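Local coordinates for Rho GTPase-activating protein 15 (Homo sapiens, PDB 3BYI) that switches off Rho-type GTPases, Rac1 among them, by stimulating GTP hydrolysis through its RhoGAP domain, while its PH domain is needed to bring it to the membrane, at residues K148-F151 with G152-K156; W37-K40 with Q41-A45. All blocks are in the same frame, centred on the assembly; numbering follows the deposited sequence.

How the interactions relate
Read from the N terminus, the all-helical RhoGAP domain meets interaction 2 first, in the opening turns of helix 37-49, and interaction 1 about a hundred residues later, in the middle of helix 141-159. Each is a contact between successive turns of one helix, so neither closes a loop; they stand in series, without nesting or crossing. They meet in the folded chain through Ile-43 of interaction 2, which packs on Val-149 and His-153 of interaction 1, with Ile-43 CD1 3.4 Å from Val-149 CG1. Interaction 1 turns other side chains to helices 168-180 and 189-205, while interaction 2 reaches helices 63-74 and 89-102.

Interaction 1 of 2, residues K148-F151 with G152-K156; sequences KVLF and GHLTK
Leu-150 and Leu-154 meet one turn apart on helix 141-159 of the RhoGAP domain, an i to i+4 pair with CG of Leu-150 4.1 Å from CD1 of Leu-154. That same methyl also lies 4.2 Å from CD2 of the Phe-151 ring, so one branch of Leu-154 serves both neighbours of the preceding turn. With its CG anti to the carbonyl carbon (chi1 -63°), Leu-154 leans back along the helix until CG of Leu-154 stands 3.3 Å from Leu-150 O, an oxygen that also accepts the bond from Leu-154 N (2.9 Å). This buried flank is closed by Phe-175 and Leu-179 of helix 168-180 and by Met-203 and Leu-204 of helix 189-205.

The other flank is looser. Lys-148 runs outward in an extended chain to the carbonyl of Phe-211, and Gly-152 brings only backbone, its N bonded to Lys-148 O at 2.9 Å. At the border, against Leu-204, Thr-155 turns OG1 back to Gly-152 O (2.7 Å), while its methyl CG2 rests 3.2 Å from Phe-151 O.

Buried His-153 sets CB against Leu-150 O and Val-149 O and sends ND1 to Glu-47, which also pairs with Lys-156, and NE2 to Tyr-57 OH. The contact thus divides its chemistry: apolar Leu-150, Phe-151 and Leu-154 pack toward the core, while backbone bonds and the Thr-155 hydroxyl satisfy the helix's own carbonyls.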
ATOM      1  N   LYS A 148      -9.091  -3.888  -0.586  1.00 44.87           N
ATOM      2  CA  LYS A 148     -10.010  -3.872  -1.731  1.00 45.48           C
ATOM      3  C   LYS A 148      -9.759  -2.677  -2.646  1.00 44.94           C
ATOM      4  O   LYS A 148      -9.646  -2.825  -3.855  1.00 45.53           O
ATOM      5  CB  LYS A 148     -11.452  -3.860  -1.267  1.00 47.02           C
ATOM      6  CG  LYS A 148     -12.448  -4.075  -2.395  1.00 43.12           C
ATOM      7  CD  LYS A 148     -13.864  -4.072  -1.911  1.00 48.24           C
ATOM      8  CE  LYS A 148     -14.848  -4.352  -3.068  1.00 52.78           C
ATOM      9  NZ  LYS A 148     -16.100  -4.996  -2.527  1.00 52.76           N
ATOM     10  N   VAL A 149      -9.665  -1.492  -2.058  1.00 44.59           N
ATOM     11  CA  VAL A 149      -9.419  -0.280  -2.824  1.00 43.81           C
ATOM     12  C   VAL A 149      -8.037  -0.360  -3.553  1.00 44.60           C
ATOM     13  O   VAL A 149      -7.948  -0.072  -4.748  1.00 46.55           O
ATOM     14  CB  VAL A 149      -9.577   0.981  -1.904  1.00 43.27           C
ATOM     15  CG1 VAL A 149      -8.944   2.199  -2.498  1.00 45.34           C
ATOM     16  CG2 VAL A 149     -11.060   1.266  -1.598  1.00 43.05           C
ATOM     17  N   LEU A 150      -6.979  -0.751  -2.850  1.00 45.00           N
ATOM     18  CA  LEU A 150      -5.660  -0.809  -3.465  1.00 44.60           C
ATOM     19  C   LEU A 150      -5.574  -1.901  -4.555  1.00 43.48           C
ATOM     20  O   LEU A 150      -5.179  -1.637  -5.665  1.00 46.19           O
ATOM     21  CB  LEU A 150      -4.576  -0.994  -2.402  1.00 45.20           C
ATOM     22  CG  LEU A 150      -3.143  -1.132  -2.920  1.00 45.49           C
ATOM     23  CD1 LEU A 150      -2.611   0.141  -3.564  1.00 37.99           C
ATOM     24  CD2 LEU A 150      -2.281  -1.586  -1.794  1.00 36.31           C
ATOM     25  N   PHE A 151      -5.942  -3.132  -4.244  1.00 45.47           N
ATOM     26  CA  PHE A 151      -5.909  -4.185  -5.256  1.00 44.51           C
ATOM     27  C   PHE A 151      -6.855  -3.920  -6.441  1.00 43.69           C
ATOM     28  O   PHE A 151      -6.532  -4.238  -7.569  1.00 43.44           O
ATOM     29  CB  PHE A 151      -6.155  -5.549  -4.614  1.00 46.04           C
ATOM     30  CG  PHE A 151      -4.982  -6.023  -3.804  1.00 47.02           C
ATOM     31  CD1 PHE A 151      -5.055  -6.123  -2.423  1.00 48.21           C
ATOM     32  CD2 PHE A 151      -3.792  -6.332  -4.436  1.00 48.86           C
ATOM     33  CE1 PHE A 151      -3.967  -6.533  -1.683  1.00 46.05           C
ATOM     34  CE2 PHE A 151      -2.689  -6.726  -3.711  1.00 52.42           C
ATOM     35  CZ  PHE A 151      -2.778  -6.823  -2.325  1.00 44.11           C
ATOM     36  N   GLY A 152      -8.012  -3.338  -6.173  1.00 41.38           N
ATOM     37  CA  GLY A 152      -8.959  -2.968  -7.232  1.00 42.46           C
ATOM     38  C   GLY A 152      -8.308  -1.984  -8.194  1.00 44.58           C
ATOM     39  O   GLY A 152      -8.417  -2.127  -9.390  1.00 44.02           O
ATOM     40  N   HIS A 153      -7.617  -0.990  -7.639  1.00 44.09           N
ATOM     41  CA  HIS A 153      -6.811  -0.052  -8.413  1.00 44.38           C
ATOM     42  C   HIS A 153      -5.731  -0.740  -9.238  1.00 44.08           C
ATOM     43  O   HIS A 153      -5.476  -0.385 -10.399  1.00 41.94           O
ATOM     44  CB  HIS A 153      -6.145   0.941  -7.435  1.00 45.67           C
ATOM     45  CG  HIS A 153      -5.074   1.795  -8.049  1.00 45.05           C
ATOM     46  ND1 HIS A 153      -5.316   2.687  -9.076  1.00 49.21           N
ATOM     47  CD2 HIS A 153      -3.761   1.902  -7.769  1.00 39.69           C
ATOM     48  CE1 HIS A 153      -4.192   3.310  -9.394  1.00 41.43           C
ATOM     49  NE2 HIS A 153      -3.230   2.844  -8.621  1.00 42.82           N
ATOM     50  N   LEU A 154      -5.033  -1.679  -8.601  1.00 46.27           N
ATOM     51  CA  LEU A 154      -3.921  -2.352  -9.255  1.00 46.05           C
ATOM     52  C   LEU A 154      -4.379  -3.225 -10.405  1.00 45.57           C
ATOM     53  O   LEU A 154      -3.625  -3.430 -11.344  1.00 45.72           O
ATOM     54  CB  LEU A 154      -3.047  -3.143  -8.243  1.00 48.88           C
ATOM     55  CG  LEU A 154      -2.326  -2.300  -7.146  1.00 48.03           C
ATOM     56  CD1 LEU A 154      -1.608  -3.210  -6.145  1.00 40.85           C
ATOM     57  CD2 LEU A 154      -1.365  -1.320  -7.782  1.00 36.89           C
ATOM     58  N   THR A 155      -5.608  -3.745 -10.352  1.00 46.45           N
ATOM     59  CA  THR A 155      -6.122  -4.499 -11.502  1.00 44.81           C
ATOM     60  C   THR A 155      -6.185  -3.606 -12.761  1.00 45.48           C
ATOM     61  O   THR A 155      -6.042  -4.115 -13.898  1.00 45.65           O
ATOM     62  CB  THR A 155      -7.483  -5.153 -11.268  1.00 43.82           C
ATOM     63  OG1 THR A 155      -8.516  -4.154 -11.193  1.00 46.28           O
ATOM     64  CG2 THR A 155      -7.456  -5.987 -10.032  1.00 38.21           C
ATOM     65  N   LYS A 156      -6.391  -2.307 -12.559  1.00 44.12           N
ATOM     66  CA  LYS A 156      -6.403  -1.365 -13.678  1.00 46.11           C
ATOM     67  C   LYS A 156      -4.991  -1.100 -14.254  1.00 45.57           C
ATOM     68  O   LYS A 156      -4.839  -0.741 -15.421  1.00 46.53           O
ATOM     69  CB  LYS A 156      -7.081  -0.046 -13.281  1.00 48.75           C
ATOM     70  CG  LYS A 156      -8.538  -0.212 -12.860  1.00 47.10           C
ATOM     71  CD  LYS A 156      -9.113   1.088 -12.452  1.00 52.70           C
ATOM     72  CE  LYS A 156     -10.586   0.993 -12.041  1.00 55.80           C
ATOM     73  NZ  LYS A 156     -11.149   2.379 -11.803  1.00 61.23           N
TER

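Interaction 2 of 2, residues W37-K40 with Q41-A45; sequences WFVK and QCIEA
Phe-38 and Cys-42 form a sulfur-aromatic contact one turn apart in the first turns of helix 37-49, part of the all-helical RhoGAP fold. The sulfur sits over one face of the ring, 3.6 Å from its centroid and 22° off the normal, displaced toward CZ. With SG of Cys-42 anti to its own carbonyl carbon (chi1 -77°), the two groups come together on the buried side. There Phe-20, Leu-69 and Val-73 also meet the phenyl ring, while Val-92 and Leu-96 of helix 89-102 reach the cysteine. Replacing Phe-38 by alanine is likely to leave SG of Cys-42 without its aromatic face and to open a gap among these apolar neighbours.

Ile-43 can be followed outward from the helix. Its CB lies 3.4 Å from Val-39 O, the acceptor for the backbone N of Ile-43, and CG1 stays close to that same oxygen. CD1, at the tip, reaches CG1 of Val-39 at 3.9 Å, the two side chains running alongside each other in the same direction; the other branch, CG2, faces helix 141-159.

Outside this apolar side, Gln-41 sends its amide NE2 to the carbonyl of Leu-79, with CB near the oxygens of Trp-37 and Phe-38. Lys-40 bends at chi3 (-68°), which brings NZ over one face of the Trp-37 indole, 3.9 Å above the ring plane and nearer the ring's border than its middle.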
ATOM      1  N   TRP A  37      -7.935   8.679   3.466  1.00 48.78           N
ATOM      2  CA  TRP A  37      -8.043   9.686   2.411  1.00 49.18           C
ATOM      3  C   TRP A  37      -6.787   9.788   1.550  1.00 46.74           C
ATOM      4  O   TRP A  37      -6.899   9.971   0.353  1.00 46.14           O
ATOM      5  CB  TRP A  37      -8.355  11.071   2.990  1.00 50.93           C
ATOM      6  CG  TRP A  37      -9.765  11.175   3.293  1.00 56.29           C
ATOM      7  CD1 TRP A  37     -10.347  11.178   4.521  1.00 60.45           C
ATOM      8  CD2 TRP A  37     -10.814  11.207   2.346  1.00 59.29           C
ATOM      9  NE1 TRP A  37     -11.700  11.222   4.394  1.00 56.16           N
ATOM     10  CE2 TRP A  37     -12.019  11.253   3.065  1.00 58.77           C
ATOM     11  CE3 TRP A  37     -10.853  11.211   0.949  1.00 58.16           C
ATOM     12  CZ2 TRP A  37     -13.263  11.342   2.434  1.00 64.95           C
ATOM     13  CZ3 TRP A  37     -12.068  11.268   0.321  1.00 63.48           C
ATOM     14  CH2 TRP A  37     -13.268  11.330   1.061  1.00 65.50           C
ATOM     15  N   PHE A  38      -5.602   9.714   2.161  1.00 44.70           N
ATOM     16  CA  PHE A  38      -4.369   9.883   1.395  1.00 46.47           C
ATOM     17  C   PHE A  38      -4.195   8.752   0.371  1.00 46.59           C
ATOM     18  O   PHE A  38      -3.716   8.980  -0.728  1.00 44.37           O
ATOM     19  CB  PHE A  38      -3.135   9.952   2.287  1.00 46.88           C
ATOM     20  CG  PHE A  38      -1.833  10.106   1.501  1.00 45.50           C
ATOM     21  CD1 PHE A  38      -1.570  11.263   0.783  1.00 46.34           C
ATOM     22  CD2 PHE A  38      -0.878   9.097   1.488  1.00 42.02           C
ATOM     23  CE1 PHE A  38      -0.344  11.426   0.104  1.00 47.88           C
ATOM     24  CE2 PHE A  38       0.289   9.249   0.796  1.00 41.84           C
ATOM     25  CZ  PHE A  38       0.565  10.418   0.116  1.00 44.40           C
ATOM     26  N   VAL A  39      -4.596   7.537   0.764  1.00 46.41           N
ATOM     27  CA  VAL A  39      -4.568   6.398  -0.115  1.00 44.08           C
ATOM     28  C   VAL A  39      -5.524   6.606  -1.322  1.00 44.24           C
ATOM     29  O   VAL A  39      -5.192   6.303  -2.461  1.00 43.52           O
ATOM     30  CB  VAL A  39      -4.903   5.078   0.651  1.00 42.49           C
ATOM     31  CG1 VAL A  39      -5.120   3.880  -0.340  1.00 42.00           C
ATOM     32  CG2 VAL A  39      -3.811   4.760   1.702  1.00 41.98           C
ATOM     33  N   LYS A  40      -6.716   7.123  -1.059  1.00 46.77           N
ATOM     34  CA  LYS A  40      -7.664   7.346  -2.125  1.00 45.61           C
ATOM     35  C   LYS A  40      -7.230   8.512  -3.033  1.00 45.80           C
ATOM     36  O   LYS A  40      -7.453   8.485  -4.245  1.00 45.82           O
ATOM     37  CB  LYS A  40      -9.057   7.522  -1.561  1.00 47.57           C
ATOM     38  CG  LYS A  40      -9.598   6.271  -0.875  1.00 47.79           C
ATOM     39  CD  LYS A  40     -11.099   6.419  -0.457  1.00 49.32           C
ATOM     40  CE  LYS A  40     -11.324   7.404   0.639  1.00 52.81           C
ATOM     41  NZ  LYS A  40     -12.759   7.405   1.127  1.00 50.91           N
ATOM     42  N   GLN A  41      -6.611   9.537  -2.459  1.00 46.69           N
ATOM     43  CA  GLN A  41      -6.069  10.636  -3.258  1.00 46.73           C
ATOM     44  C   GLN A  41      -4.984  10.185  -4.230  1.00 44.77           C
ATOM     45  O   GLN A  41      -4.916  10.675  -5.353  1.00 44.57           O
ATOM     46  CB  GLN A  41      -5.406  11.676  -2.389  1.00 45.62           C
ATOM     47  CG  GLN A  41      -6.260  12.791  -2.056  1.00 55.61           C
ATOM     48  CD  GLN A  41      -5.469  13.960  -1.566  1.00 59.80           C
ATOM     49  OE1 GLN A  41      -4.918  13.920  -0.470  1.00 58.35           O
ATOM     50  NE2 GLN A  41      -5.413  15.026  -2.381  1.00 51.57           N
ATOM     51  N   CYS A  42      -4.071   9.356  -3.734  1.00 47.12           N
ATOM     52  CA  CYS A  42      -2.965   8.872  -4.533  1.00 45.42           C
ATOM     53  C   CYS A  42      -3.454   7.997  -5.659  1.00 43.36           C
ATOM     54  O   CYS A  42      -3.079   8.190  -6.798  1.00 46.37           O
ATOM     55  CB  CYS A  42      -1.969   8.099  -3.657  1.00 49.27           C
ATOM     56  SG  CYS A  42      -0.907   9.203  -2.672  1.00 42.37           S
ATOM     57  N   ILE A  43      -4.318   7.054  -5.313  1.00 45.62           N
ATOM     58  CA  ILE A  43      -5.012   6.204  -6.276  1.00 44.03           C
ATOM     59  C   ILE A  43      -5.691   7.036  -7.359  1.00 45.33           C
ATOM     60  O   ILE A  43      -5.521   6.735  -8.554  1.00 45.04           O
ATOM     61  CB  ILE A  43      -6.054   5.254  -5.582  1.00 46.30           C
ATOM     62  CG1 ILE A  43      -5.291   4.107  -4.905  1.00 46.15           C
ATOM     63  CG2 ILE A  43      -7.129   4.820  -6.593  1.00 38.02           C
ATOM     64  CD1 ILE A  43      -6.091   3.210  -4.053  1.00 42.34           C
ATOM     65  N   GLU A  44      -6.425   8.074  -6.968  1.00 44.29           N
ATOM     66  CA  GLU A  44      -7.132   8.885  -7.946  1.00 44.64           C
ATOM     67  C   GLU A  44      -6.162   9.547  -8.945  1.00 42.75           C
ATOM     68  O   GLU A  44      -6.420   9.588 -10.134  1.00 42.09           O
ATOM     69  CB  GLU A  44      -7.954   9.970  -7.248  1.00 44.45           C
ATOM     70  CG  GLU A  44      -8.708  10.891  -8.219  1.00 50.72           C
ATOM     71  CD  GLU A  44      -8.994  12.263  -7.618  1.00 68.61           C
ATOM     72  OE1 GLU A  44      -8.294  12.687  -6.653  1.00 60.54           O
ATOM     73  OE2 GLU A  44      -9.923  12.915  -8.129  1.00 64.67           O
ATOM     74  N   ALA A  45      -5.074  10.112  -8.430  1.00 42.32           N
ATOM     75  CA  ALA A  45      -4.055  10.748  -9.270  1.00 42.41           C
ATOM     76  C   ALA A  45      -3.366   9.752 -10.213  1.00 44.74           C
ATOM     77  O   ALA A  45      -3.087  10.062 -11.350  1.00 45.34           O
ATOM     78  CB  ALA A  45      -3.025  11.475  -8.412  1.00 35.81           C
TER